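N-acyl homoserine lactonase (Bacillus thuringiensis, PDB 4J5H) hydrolyses the lactone ring of short- and long-chain N-acyl-L-homoserine lactones with a dizinc centre, quenching bacterial quorum-sensing signals. Local coordinates at residues R17-H22 and L78-E83; H108-H113 and E139-E144; S197-N202 and G238-Q243. The protein carries 1 engineered substitution. All coordinates share one frame; numbering follows the deposited sequence. Where two conformers were deposited one is given.

Contact 1 of 3, residues R17-H22 and L78-E83. With 1K4 (N-decanoyl-L-homoserine), chain D.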
loop_
_atom_site.group_PDB
_atom_site.type_symbol
_atom_site.label_atom_id
_atom_site.label_comp_id
_atom_site.label_asym_id
_atom_site.label_seq_id
_atom_site.Cartn_x
_atom_site.Cartn_y
_atom_site.Cartn_z
ATOM N N ARG A 17 -12.695 0.769 0.563
ATOM C CA ARG A 17 -12.583 -0.450 1.339
ATOM C C ARG A 17 -12.664 -1.645 0.403
ATOM O O ARG A 17 -12.931 -1.524 -0.781
ATOM C CB ARG A 17 -13.645 -0.518 2.438
ATOM C CG ARG A 17 -13.676 0.761 3.299
ATOM C CD ARG A 17 -14.617 0.516 4.481
ATOM N NE ARG A 17 -14.025 -0.365 5.462
ATOM C CZ ARG A 17 -13.191 0.024 6.424
ATOM N NH1 ARG A 17 -12.694 -0.887 7.256
ATOM N NH2 ARG A 17 -12.798 1.299 6.533
ATOM N N CYS A 18 -12.395 -2.818 0.957
ATOM C CA CYS A 18 -12.596 -4.042 0.207
ATOM C C CYS A 18 -12.919 -5.176 1.148
ATOM O O CYS A 18 -12.367 -5.276 2.241
ATOM C CB CYS A 18 -11.406 -4.378 -0.689
ATOM S SG CYS A 18 -9.851 -4.701 0.168
ATOM N N MET A 19 -13.841 -6.026 0.691
ATOM C CA MET A 19 -14.195 -7.231 1.417
ATOM C C MET A 19 -13.187 -8.272 1.012
ATOM O O MET A 19 -12.896 -8.435 -0.169
ATOM C CB MET A 19 -15.561 -7.773 1.044
ATOM C CG MET A 19 -16.686 -6.780 1.133
ATOM S SD MET A 19 -16.962 -6.054 2.770
ATOM C CE MET A 19 -17.206 -7.530 3.744
ATOM N N LEU A 20 -12.685 -8.980 2.016
ATOM C CA LEU A 20 -11.712 -10.035 1.832
ATOM C C LEU A 20 -12.054 -11.190 2.760
ATOM O O LEU A 20 -12.323 -10.999 3.951
ATOM C CB LEU A 20 -10.293 -9.540 2.153
ATOM C CG LEU A 20 -9.151 -10.522 1.991
ATOM C CD1 LEU A 20 -9.060 -11.055 0.569
ATOM C CD2 LEU A 20 -7.846 -9.824 2.384
ATOM N N ASP A 21 -12.013 -12.404 2.239
ATOM C CA ASP A 21 -12.212 -13.547 3.118
ATOM C C ASP A 21 -11.195 -13.553 4.248
ATOM O O ASP A 21 -9.998 -13.277 4.046
ATOM C CB ASP A 21 -12.151 -14.868 2.369
ATOM C CG ASP A 21 -12.585 -16.017 3.241
ATOM O OD1 ASP A 21 -13.808 -16.246 3.308
ATOM O OD2 ASP A 21 -11.724 -16.614 3.922
ATOM N N HIS A 22 -11.650 -13.920 5.445
ATOM C CA HIS A 22 -10.754 -13.839 6.601
ATOM C C HIS A 22 -9.569 -14.804 6.533
ATOM O O HIS A 22 -8.561 -14.571 7.216
ATOM C CB HIS A 22 -11.516 -13.935 7.936
ATOM C CG HIS A 22 -12.165 -15.256 8.215
ATOM N ND1 HIS A 22 -12.712 -15.536 9.448
ATOM C CD2 HIS A 22 -12.373 -16.352 7.450
ATOM C CE1 HIS A 22 -13.227 -16.752 9.434
ATOM N NE2 HIS A 22 -13.033 -17.272 8.237
ATOM N N LEU A 78 -14.182 -8.326 -2.825
ATOM C CA LEU A 78 -15.221 -7.469 -3.385
ATOM C C LEU A 78 -14.863 -6.024 -3.088
ATOM O O LEU A 78 -14.825 -5.631 -1.918
ATOM C CB LEU A 78 -16.587 -7.743 -2.762
ATOM C CG LEU A 78 -17.222 -9.105 -3.025
ATOM C CD1 LEU A 78 -16.633 -10.205 -2.193
ATOM C CD2 LEU A 78 -18.705 -8.980 -2.746
ATOM N N PRO A 79 -14.573 -5.223 -4.127
ATOM C CA PRO A 79 -14.302 -3.802 -3.851
ATOM C C PRO A 79 -15.500 -3.096 -3.254
ATOM O O PRO A 79 -16.626 -3.365 -3.652
ATOM C CB PRO A 79 -14.001 -3.206 -5.223
ATOM C CG PRO A 79 -13.836 -4.360 -6.172
ATOM C CD PRO A 79 -14.566 -5.520 -5.569
ATOM N N LYS A 80 -15.234 -2.186 -2.320
ATOM C CA LYS A 80 -16.249 -1.319 -1.740
ATOM C C LYS A 80 -15.792 0.114 -1.999
ATOM O O LYS A 80 -15.148 0.770 -1.152
ATOM C CB LYS A 80 -16.410 -1.601 -0.246
ATOM C CG LYS A 80 -16.760 -3.037 0.098
ATOM C CD LYS A 80 -18.171 -3.432 -0.247
ATOM C CE LYS A 80 -19.166 -2.802 0.711
ATOM N NZ LYS A 80 -20.530 -3.401 0.507
ATOM N N MET A 81 -16.135 0.601 -3.183
ATOM C CA MET A 81 -15.579 1.846 -3.702
ATOM C C MET A 81 -16.697 2.669 -4.356
ATOM O O MET A 81 -17.469 2.147 -5.159
ATOM C CB MET A 81 -14.536 1.490 -4.748
ATOM C CG MET A 81 -13.761 2.672 -5.280
ATOM S SD MET A 81 -12.841 2.252 -6.759
ATOM C CE MET A 81 -12.019 3.808 -7.091
ATOM N N THR A 82 -16.740 3.943 -4.037
ATOM C CA THR A 82 -17.642 4.873 -4.678
ATOM C C THR A 82 -16.830 5.851 -5.503
ATOM O O THR A 82 -15.585 5.846 -5.480
ATOM C CB THR A 82 -18.481 5.632 -3.639
ATOM O OG1 THR A 82 -17.631 6.470 -2.848
ATOM C CG2 THR A 82 -19.252 4.624 -2.751
ATOM N N GLU A 83 -17.528 6.701 -6.242
ATOM C CA GLU A 83 -16.861 7.691 -7.079
ATOM C C GLU A 83 -15.901 8.556 -6.281
ATOM O O GLU A 83 -14.839 8.946 -6.789
ATOM C CB GLU A 83 -17.886 8.562 -7.830
ATOM C CG GLU A 83 -18.334 7.950 -9.144
ATOM C CD GLU A 83 -17.245 8.047 -10.236
ATOM O OE1 GLU A 83 -16.990 7.051 -10.933
ATOM O OE2 GLU A 83 -16.623 9.126 -10.407
HETATM O O 1K4 D . -2.768 -7.051 -1.700
HETATM C C 1K4 D . -3.874 -6.560 -1.441
HETATM O OXT 1K4 D . -3.946 -5.458 -0.802
HETATM C CA 1K4 D . -5.105 -7.314 -1.911
HETATM C CB 1K4 D . -6.011 -7.433 -0.671
HETATM C CAG 1K4 D . -7.443 -7.803 -0.982
HETATM O OAD 1K4 D . -7.963 -6.878 -1.935
HETATM N N 1K4 D . -4.804 -8.682 -2.356
HETATM C CAQ 1K4 D . -4.361 -8.883 -3.598
HETATM O OAB 1K4 D . -4.234 -7.989 -4.449
HETATM C CAN 1K4 D . -4.005 -10.293 -3.959
HETATM C CAM 1K4 D . -4.268 -10.615 -5.422
HETATM C CAL 1K4 D . -5.766 -10.552 -5.700
HETATM C CAK 1K4 D . -6.112 -11.056 -7.095
HETATM C CAJ 1K4 D . -6.656 -9.959 -7.992
HETATM C CAI 1K4 D . -7.211 -10.594 -9.271
HETATM C CAH 1K4 D . -6.726 -9.857 -10.513
HETATM C CAF 1K4 D . -7.609 -10.067 -11.744
HETATM C CAA 1K4 D . -8.023 -11.505 -11.967
#
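R17 meets K80, and M19 meets L78, through their flat peptide groups. At the edge of the R17 peptide, O receives K80 N at 2.8 Å. L78 O takes two partners: M19 N at 2.8 Å, and C18 CA in a CA-H...O contact of 3.5 Å. Reciprocal bonds from R17 N to K80 O and from L78 N to M19 O complete two antiparallel hydrogen-bonded pairs, with C18 and P79 as the non-hydrogen-bonded pair between them. The P79 ring and the C18 side chain both pack on the engineered indole of W111, on the face of the sheet turned to the active site.

R17, M19, L78 and K80 occupy the other face. There M19 CB packs on L78 CB at 3.9 Å, and the thioether lies obliquely across the lysine chain, M19 CG being 3.9 Å from K80 CG. K80 bends at chi2 and chi3 (-72° and -73°), which folds its methylenes over M19 before NZ reaches a salt bridge with E65. R17 leads away from the pair to E244 and N36.

On the active-site face beyond the pairing, L20 straddles ligand carbon CAG with its methyls CD1 and CD2, each at 3.9 Å, and C18 SG lies 3.6 Å from ligand OAD. The arrangement is an antiparallel strand pair at the edge of the larger sheet of the metallo-beta-lactamase fold; C18 and L20 of strand 9-21 line the homoserine end of the pocket, with P79 behind, against W111.

Contact 2 of 3, residues H108-H113 and E139-E144. Engineered in segment 108-113: W111 (natural residue Phe). With ZN (zinc ion), chain C; ZN (zinc ion), chain B; 1K4 (N-decanoyl-L-homoserine), chain D.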
loop_
_atom_site.group_PDB
_atom_site.type_symbol
_atom_site.label_atom_id
_atom_site.label_comp_id
_atom_site.label_asym_id
_atom_site.label_seq_id
_atom_site.Cartn_x
_atom_site.Cartn_y
_atom_site.Cartn_z
ATOM N N HIS A 108 3.604 -1.791 -3.985
ATOM C CA HIS A 108 3.524 -2.874 -4.878
ATOM C C HIS A 108 2.367 -2.595 -5.849
ATOM O O HIS A 108 1.687 -1.569 -5.725
ATOM C CB HIS A 108 3.392 -4.208 -4.129
ATOM C CG HIS A 108 2.157 -4.409 -3.317
ATOM N ND1 HIS A 108 1.679 -3.525 -2.369
ATOM C CD2 HIS A 108 1.386 -5.507 -3.222
ATOM C CE1 HIS A 108 0.657 -4.074 -1.745
ATOM N NE2 HIS A 108 0.457 -5.272 -2.248
ATOM N N LEU A 109 2.172 -3.496 -6.818
ATOM C CA LEU A 109 1.231 -3.239 -7.917
ATOM C C LEU A 109 -0.055 -4.070 -7.842
ATOM O O LEU A 109 -0.793 -4.194 -8.837
ATOM C CB LEU A 109 1.960 -3.415 -9.254
ATOM C CG LEU A 109 3.074 -2.402 -9.537
ATOM C CD1 LEU A 109 3.783 -2.693 -10.852
ATOM C CD2 LEU A 109 2.629 -0.964 -9.477
ATOM N N HIS A 110 -0.364 -4.605 -6.659
ATOM C CA HIS A 110 -1.679 -5.168 -6.425
ATOM C C HIS A 110 -2.782 -4.136 -6.653
ATOM O O HIS A 110 -2.562 -2.943 -6.537
ATOM C CB HIS A 110 -1.781 -5.809 -5.042
ATOM C CG HIS A 110 -1.026 -7.095 -4.918
ATOM N ND1 HIS A 110 -0.729 -7.666 -3.704
ATOM C CD2 HIS A 110 -0.524 -7.926 -5.859
ATOM C CE1 HIS A 110 -0.068 -8.798 -3.908
ATOM N NE2 HIS A 110 0.091 -8.964 -5.206
ATOM N N TRP A 111 -3.964 -4.655 -6.968
ATOM C CA TRP A 111 -5.057 -3.889 -7.567
ATOM C C TRP A 111 -5.547 -2.715 -6.731
ATOM O O TRP A 111 -6.001 -1.719 -7.261
ATOM C CB TRP A 111 -6.208 -4.853 -7.952
ATOM C CG TRP A 111 -6.957 -5.315 -6.740
ATOM C CD1 TRP A 111 -6.592 -6.283 -5.850
ATOM C CD2 TRP A 111 -8.152 -4.735 -6.226
ATOM N NE1 TRP A 111 -7.497 -6.350 -4.816
ATOM C CE2 TRP A 111 -8.467 -5.413 -5.027
ATOM C CE3 TRP A 111 -9.009 -3.719 -6.678
ATOM C CZ2 TRP A 111 -9.600 -5.103 -4.270
ATOM C CZ3 TRP A 111 -10.130 -3.425 -5.927
ATOM C CH2 TRP A 111 -10.405 -4.106 -4.722
ATOM N N ASP A 112 -5.471 -2.879 -5.416
ATOM C CA ASP A 112 -5.949 -1.881 -4.465
ATOM C C ASP A 112 -4.852 -0.944 -3.978
ATOM O O ASP A 112 -5.097 -0.089 -3.119
ATOM C CB ASP A 112 -6.703 -2.509 -3.296
ATOM C CG ASP A 112 -5.874 -3.505 -2.505
ATOM O OD1 ASP A 112 -5.037 -4.234 -3.064
ATOM O OD2 ASP A 112 -6.100 -3.591 -1.289
ATOM N N HIS A 113 -3.657 -1.109 -4.552
ATOM C CA HIS A 113 -2.499 -0.257 -4.270
ATOM C C HIS A 113 -2.011 0.550 -5.477
ATOM O O HIS A 113 -1.445 1.640 -5.294
ATOM C CB HIS A 113 -1.354 -1.074 -3.726
ATOM C CG HIS A 113 -1.664 -1.670 -2.415
ATOM N ND1 HIS A 113 -1.362 -1.041 -1.228
ATOM C CD2 HIS A 113 -2.289 -2.824 -2.092
ATOM C CE1 HIS A 113 -1.832 -1.772 -0.234
ATOM N NE2 HIS A 113 -2.362 -2.869 -0.741
ATOM N N GLU A 139 -0.851 -13.602 -12.935
ATOM C CA GLU A 139 -2.306 -13.476 -13.091
ATOM C C GLU A 139 -2.988 -12.579 -12.069
ATOM O O GLU A 139 -4.084 -12.105 -12.321
ATOM C CB GLU A 139 -2.986 -14.843 -13.080
ATOM C CG GLU A 139 -2.861 -15.604 -11.765
ATOM C CD GLU A 139 -3.363 -17.043 -11.867
ATOM O OE1 GLU A 139 -3.212 -17.803 -10.880
ATOM O OE2 GLU A 139 -3.901 -17.411 -12.940
ATOM N N GLU A 140 -2.360 -12.369 -10.918
ATOM C CA GLU A 140 -2.955 -11.534 -9.869
ATOM C C GLU A 140 -2.820 -10.026 -10.129
ATOM O O GLU A 140 -3.189 -9.214 -9.274
ATOM C CB GLU A 140 -2.421 -11.912 -8.477
ATOM C CG GLU A 140 -0.965 -11.588 -8.180
ATOM C CD GLU A 140 0.022 -12.675 -8.576
ATOM O OE1 GLU A 140 1.163 -12.632 -8.065
ATOM O OE2 GLU A 140 -0.326 -13.587 -9.374
ATOM N N TYR A 141 -2.267 -9.644 -11.285
ATOM C CA TYR A 141 -2.132 -8.232 -11.650
ATOM C C TYR A 141 -3.114 -7.800 -12.711
ATOM O O TYR A 141 -3.244 -8.453 -13.770
ATOM C CB TYR A 141 -0.705 -7.928 -12.097
ATOM C CG TYR A 141 0.281 -8.070 -10.936
ATOM C CD1 TYR A 141 0.501 -7.010 -10.082
ATOM C CD2 TYR A 141 0.906 -9.291 -10.662
ATOM C CE1 TYR A 141 1.359 -7.138 -9.021
ATOM C CE2 TYR A 141 1.783 -9.422 -9.608
ATOM C CZ TYR A 141 2.021 -8.334 -8.810
ATOM O OH TYR A 141 2.860 -8.431 -7.721
ATOM N N MET A 142 -3.821 -6.711 -12.409
ATOM C CA MET A 142 -4.783 -6.125 -13.336
ATOM C C MET A 142 -4.040 -5.229 -14.311
ATOM O O MET A 142 -3.053 -4.588 -13.936
ATOM C CB MET A 142 -5.814 -5.292 -12.575
ATOM C CG MET A 142 -6.712 -6.061 -11.629
ATOM S SD MET A 142 -8.044 -5.049 -10.970
ATOM C CE MET A 142 -9.132 -4.795 -12.345
ATOM N N LYS A 143 -4.553 -5.126 -15.541
ATOM C CA LYS A 143 -3.939 -4.283 -16.578
ATOM C C LYS A 143 -3.759 -2.823 -16.136
ATOM O O LYS A 143 -2.780 -2.150 -16.513
ATOM C CB LYS A 143 -4.782 -4.337 -17.871
ATOM C CG LYS A 143 -6.185 -3.706 -17.766
ATOM C CD LYS A 143 -7.050 -3.938 -19.014
ATOM C CE LYS A 143 -8.516 -3.564 -18.810
ATOM N NZ LYS A 143 -9.432 -4.272 -19.745
ATOM N N GLU A 144 -4.708 -2.357 -15.328
ATOM C CA GLU A 144 -4.742 -0.983 -14.862
ATOM C C GLU A 144 -3.547 -0.666 -13.974
ATOM O O GLU A 144 -3.226 0.513 -13.757
ATOM C CB GLU A 144 -5.995 -0.710 -14.010
ATOM C CG GLU A 144 -7.314 -0.734 -14.770
ATOM C CD GLU A 144 -8.053 -2.064 -14.689
ATOM O OE1 GLU A 144 -7.385 -3.137 -14.748
ATOM O OE2 GLU A 144 -9.312 -2.017 -14.596
HETATM ZN ZN ZN C . -0.885 -6.791 -1.737
HETATM ZN ZN ZN B . -2.972 -4.475 0.333
HETATM O O 1K4 D . -2.768 -7.051 -1.700
HETATM C C 1K4 D . -3.874 -6.560 -1.441
HETATM O OXT 1K4 D . -3.946 -5.458 -0.802
HETATM C CA 1K4 D . -5.105 -7.314 -1.911
HETATM C CB 1K4 D . -6.011 -7.433 -0.671
HETATM C CAG 1K4 D . -7.443 -7.803 -0.982
HETATM O OAD 1K4 D . -7.963 -6.878 -1.935
HETATM N N 1K4 D . -4.804 -8.682 -2.356
HETATM C CAQ 1K4 D . -4.361 -8.883 -3.598
HETATM O OAB 1K4 D . -4.234 -7.989 -4.449
HETATM C CAN 1K4 D . -4.005 -10.293 -3.959
HETATM C CAM 1K4 D . -4.268 -10.615 -5.422
HETATM C CAL 1K4 D . -5.766 -10.552 -5.700
HETATM C CAK 1K4 D . -6.112 -11.056 -7.095
HETATM C CAJ 1K4 D . -6.656 -9.959 -7.992
HETATM C CAI 1K4 D . -7.211 -10.594 -9.271
HETATM C CAH 1K4 D . -6.726 -9.857 -10.513
HETATM C CAF 1K4 D . -7.609 -10.067 -11.744
HETATM C CAA 1K4 D . -8.023 -11.505 -11.967
HETATM O O HOH W 1 -3.160 -5.703 -9.790
HETATM O O HOH W 2 1.854 -10.915 -6.188
HETATM O O HOH W 3 -3.704 -7.555 -7.259
#
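Y141 of E139-E144 lies against L109 and H110 of H108-H113, the HXHXDH zinc-binding motif of the metallo-beta-lactamase superfamily. Van der Waals contact dominates this junction. The phenol brings CD1, at its ring edge, to 3.3 Å from L109 O, and CE1 touches L109 CB. It meets the H110 imidazole obliquely, with planes 38° apart. M142 SD packs on W111 CB at 3.5 Å; in a separate Met-aromatic contact it meets the indole obliquely, 5.3 Å from the centroid of the five-membered ring.

Three waters supply the polar links. One joins L109 O to M142 N. Another accepts from H110 NE2 in the plane of the imidazole and donates to E140 OE1 and Y141 OH, tying the outer nitrogen of a zinc ligand to the second segment. E140 OE1 also pairs with R138, and Y141 OH with E131. The third water accepts from W111 N and donates to E140 O and to the acyl carbonyl OAB of the ligand.

Metal bonds are the third kind. H108 NE2 and H110 ND1 hold one zinc ion together with ligand O, completed by H173 and D195. H113 NE2 and ligand OXT bind the other, with D195 and H239. D112, assigned to this second zinc by similarity, does not coordinate it here, OD2 being 3.6 Å from the ion; its OD1 lies 2.8 Å from ligand OXT.

The acyl amide carbon CAQ rests over one face of H110. The engineered W111 has CG between its backbone N and carbonyl carbon (chi1 74°), which swings the indole toward the homoserine end, where NE1 donates to hydroxyl OAD at 3.0 Å through a bent 135° bond.

Contact 3 of 3, residues S197-N202 and G238-Q243. With ZN (zinc ion), chain B; 1K4 (N-decanoyl-L-homoserine), chain D.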
loop_
_atom_site.group_PDB
_atom_site.type_symbol
_atom_site.label_atom_id
_atom_site.label_comp_id
_atom_site.label_asym_id
_atom_site.label_seq_id
_atom_site.Cartn_x
_atom_site.Cartn_y
_atom_site.Cartn_z
ATOM N N SER A 197 2.760 -6.955 6.236
ATOM C CA SER A 197 1.872 -7.563 7.260
ATOM C C SER A 197 0.497 -6.861 7.181
ATOM O O SER A 197 0.408 -5.658 7.405
ATOM C CB SER A 197 2.464 -7.361 8.654
ATOM O OG SER A 197 3.455 -8.316 8.922
ATOM N N TYR A 198 -0.569 -7.598 6.850
ATOM C CA TYR A 198 -1.901 -7.019 6.814
ATOM C C TYR A 198 -2.323 -6.533 8.195
ATOM O O TYR A 198 -2.905 -5.467 8.324
ATOM C CB TYR A 198 -2.940 -8.034 6.339
ATOM C CG TYR A 198 -2.987 -8.387 4.877
ATOM C CD1 TYR A 198 -2.282 -7.682 3.911
ATOM C CD2 TYR A 198 -3.819 -9.412 4.458
ATOM C CE1 TYR A 198 -2.407 -8.013 2.575
ATOM C CE2 TYR A 198 -3.964 -9.753 3.129
ATOM C CZ TYR A 198 -3.257 -9.057 2.183
ATOM O OH TYR A 198 -3.395 -9.384 0.846
ATOM N N THR A 199 -1.977 -7.298 9.222
ATOM C CA THR A 199 -2.396 -7.015 10.589
ATOM C C THR A 199 -1.264 -7.086 11.584
ATOM O O THR A 199 -0.220 -7.700 11.333
ATOM C CB THR A 199 -3.465 -8.027 11.074
ATOM O OG1 THR A 199 -2.848 -9.307 11.248
ATOM C CG2 THR A 199 -4.620 -8.109 10.094
ATOM N N LYS A 200 -1.518 -6.510 12.757
ATOM C CA LYS A 200 -0.578 -6.621 13.866
ATOM C C LYS A 200 -0.177 -8.068 14.147
ATOM O O LYS A 200 0.997 -8.343 14.412
ATOM C CB LYS A 200 -1.153 -5.986 15.124
ATOM C CG LYS A 200 -0.189 -5.987 16.298
ATOM C CD LYS A 200 -0.726 -5.152 17.458
ATOM C CE LYS A 200 0.168 -5.282 18.681
ATOM N NZ LYS A 200 -0.530 -4.849 19.928
ATOM N N GLU A 201 -1.137 -8.990 14.125
ATOM C CA GLU A 201 -0.792 -10.383 14.417
ATOM C C GLU A 201 0.062 -11.046 13.320
ATOM O O GLU A 201 0.857 -11.962 13.612
ATOM C CB GLU A 201 -2.022 -11.213 14.789
ATOM C CG GLU A 201 -2.883 -11.710 13.653
ATOM C CD GLU A 201 -4.013 -12.610 14.128
ATOM O OE1 GLU A 201 -4.917 -12.895 13.320
ATOM O OE2 GLU A 201 -4.002 -13.042 15.309
ATOM N N ASN A 202 -0.079 -10.609 12.061
ATOM C CA ASN A 202 0.804 -11.120 11.004
ATOM C C ASN A 202 2.242 -10.769 11.346
ATOM O O ASN A 202 3.169 -11.534 11.046
ATOM C CB ASN A 202 0.459 -10.530 9.624
ATOM C CG ASN A 202 -0.939 -10.864 9.142
ATOM O OD1 ASN A 202 -1.585 -10.034 8.488
ATOM N ND2 ASN A 202 -1.386 -12.087 9.388
ATOM N N GLY A 238 -0.974 -2.971 7.079
ATOM C CA GLY A 238 -1.586 -2.702 5.760
ATOM C C GLY A 238 -3.100 -2.649 5.669
ATOM O O GLY A 238 -3.676 -1.787 4.978
ATOM N N HIS A 239 -3.755 -3.577 6.364
ATOM C CA HIS A 239 -5.241 -3.706 6.314
ATOM C C HIS A 239 -5.729 -4.234 7.652
ATOM O O HIS A 239 -6.149 -5.406 7.762
ATOM C CB HIS A 239 -5.687 -4.656 5.202
ATOM C CG HIS A 239 -5.213 -4.276 3.826
ATOM N ND1 HIS A 239 -5.778 -3.250 3.109
ATOM C CD2 HIS A 239 -4.242 -4.794 3.032
ATOM C CE1 HIS A 239 -5.194 -3.161 1.931
ATOM N NE2 HIS A 239 -4.241 -4.074 1.862
ATOM N N ASP A 240 -5.625 -3.393 8.677
ATOM C CA ASP A 240 -5.869 -3.849 10.074
ATOM C C ASP A 240 -7.075 -3.096 10.630
ATOM O O ASP A 240 -6.991 -1.882 10.941
ATOM C CB ASP A 240 -4.627 -3.621 10.937
ATOM C CG ASP A 240 -4.726 -4.309 12.306
ATOM O OD1 ASP A 240 -5.841 -4.381 12.854
ATOM O OD2 ASP A 240 -3.718 -4.791 12.827
ATOM N N ILE A 241 -8.196 -3.824 10.745
ATOM C CA ILE A 241 -9.476 -3.254 11.185
ATOM C C ILE A 241 -9.376 -2.764 12.628
ATOM O O ILE A 241 -9.962 -1.742 12.997
ATOM C CB ILE A 241 -10.627 -4.284 11.058
ATOM C CG1 ILE A 241 -11.021 -4.456 9.583
ATOM C CG2 ILE A 241 -11.861 -3.823 11.819
ATOM C CD1 ILE A 241 -12.077 -5.546 9.347
ATOM N N GLU A 242 -8.610 -3.478 13.446
ATOM C CA GLU A 242 -8.475 -3.101 14.846
ATOM C C GLU A 242 -7.645 -1.828 14.958
ATOM O O GLU A 242 -8.054 -0.855 15.587
ATOM C CB GLU A 242 -7.855 -4.238 15.656
ATOM C CG GLU A 242 -8.650 -5.544 15.626
ATOM C CD GLU A 242 -10.017 -5.456 16.289
ATOM O OE1 GLU A 242 -10.843 -6.366 16.040
ATOM O OE2 GLU A 242 -10.276 -4.498 17.056
ATOM N N GLN A 243 -6.494 -1.793 14.290
ATOM C CA GLN A 243 -5.661 -0.595 14.337
ATOM C C GLN A 243 -6.357 0.646 13.744
ATOM O O GLN A 243 -6.146 1.794 14.183
ATOM C CB GLN A 243 -4.328 -0.867 13.632
ATOM C CG GLN A 243 -3.312 0.206 13.882
ATOM C CD GLN A 243 -1.970 -0.125 13.308
ATOM O OE1 GLN A 243 -1.836 -0.343 12.112
ATOM N NE2 GLN A 243 -0.964 -0.152 14.161
HETATM ZN ZN ZN B . -2.972 -4.475 0.333
HETATM O O 1K4 D . -2.768 -7.051 -1.700
HETATM C C 1K4 D . -3.874 -6.560 -1.441
HETATM O OXT 1K4 D . -3.946 -5.458 -0.802
HETATM C CA 1K4 D . -5.105 -7.314 -1.911
HETATM C CB 1K4 D . -6.011 -7.433 -0.671
HETATM C CAG 1K4 D . -7.443 -7.803 -0.982
HETATM O OAD 1K4 D . -7.963 -6.878 -1.935
HETATM N N 1K4 D . -4.804 -8.682 -2.356
HETATM C CAQ 1K4 D . -4.361 -8.883 -3.598
HETATM O OAB 1K4 D . -4.234 -7.989 -4.449
HETATM C CAN 1K4 D . -4.005 -10.293 -3.959
HETATM C CAM 1K4 D . -4.268 -10.615 -5.422
HETATM C CAL 1K4 D . -5.766 -10.552 -5.700
HETATM C CAK 1K4 D . -6.112 -11.056 -7.095
HETATM C CAJ 1K4 D . -6.656 -9.959 -7.992
HETATM C CAI 1K4 D . -7.211 -10.594 -9.271
HETATM C CAH 1K4 D . -6.726 -9.857 -10.513
HETATM C CAF 1K4 D . -7.609 -10.067 -11.744
HETATM C CAA 1K4 D . -8.023 -11.505 -11.967
#
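S197-N202 and G238-Q243 run side by side just past two neighbouring parallel strands. G238 N donates to S197 O at 3.0 Å, and H239 N donates to Y198 O at 2.9 Å. Each segment then turns into a short helix.

D240 joins the two turns. With CG anti to the backbone N (chi1 -169°), its carboxylate extends to the other segment, where OD2 accepts K200 N at 2.8 Å, met nearly along the C-O bond. OD1 takes Q243 N at 3.0 Å from above the carboxylate plane, plus a weak bond from E242 N. D240 thus caps its own helix while gripping the first turn of the other, and these amides would probably stabilise a negative carboxylate. T199 and N202 close a capping box: N202 N donates to T199 OG1, and T199 N to N202 OD1.

Y198 and H239 form an offset edge-to-face pair with planes at 83°; the edge of the H239 imidazole points toward the face of the Y198 ring, H239 CD2 lying 3.6 Å from Y198 CD1. H239 NE2 binds the zinc ion shared with H113 and D195, and ND1 is held by P38 O, fixing the ring's rotation. Both residues line the N-decanoyl-homoserine pocket, Y198 OH lying 3.5 Å from ligand O.

L37 of strand 34-46 packs on H239, and F209 and H173 meet Y198; F237, ending strand 234-237, packs on S197 and on K200 of helix 200-204.

In the fold
From the N terminus the contacts follow one another in series, none nested or crossing. Contact 1 closes a span of 55 residues that includes strands 34-46 and 49-53, joining strand 9-21 to edge strand 77-80. Contact 2 closes 25 residues around strand 125-128 and helix 129-135, setting the zinc-binding turn after strand 103-105 against a long loop. Contact 3 closes 35 residues, chiefly helix 214-231, and lies just beyond two neighbouring parallel strands of the second sheet. All three touch the ligand, and they also meet one another: L20 on Y198, and H113 and H239 on one zinc ion. The dizinc site therefore unites the two sheets.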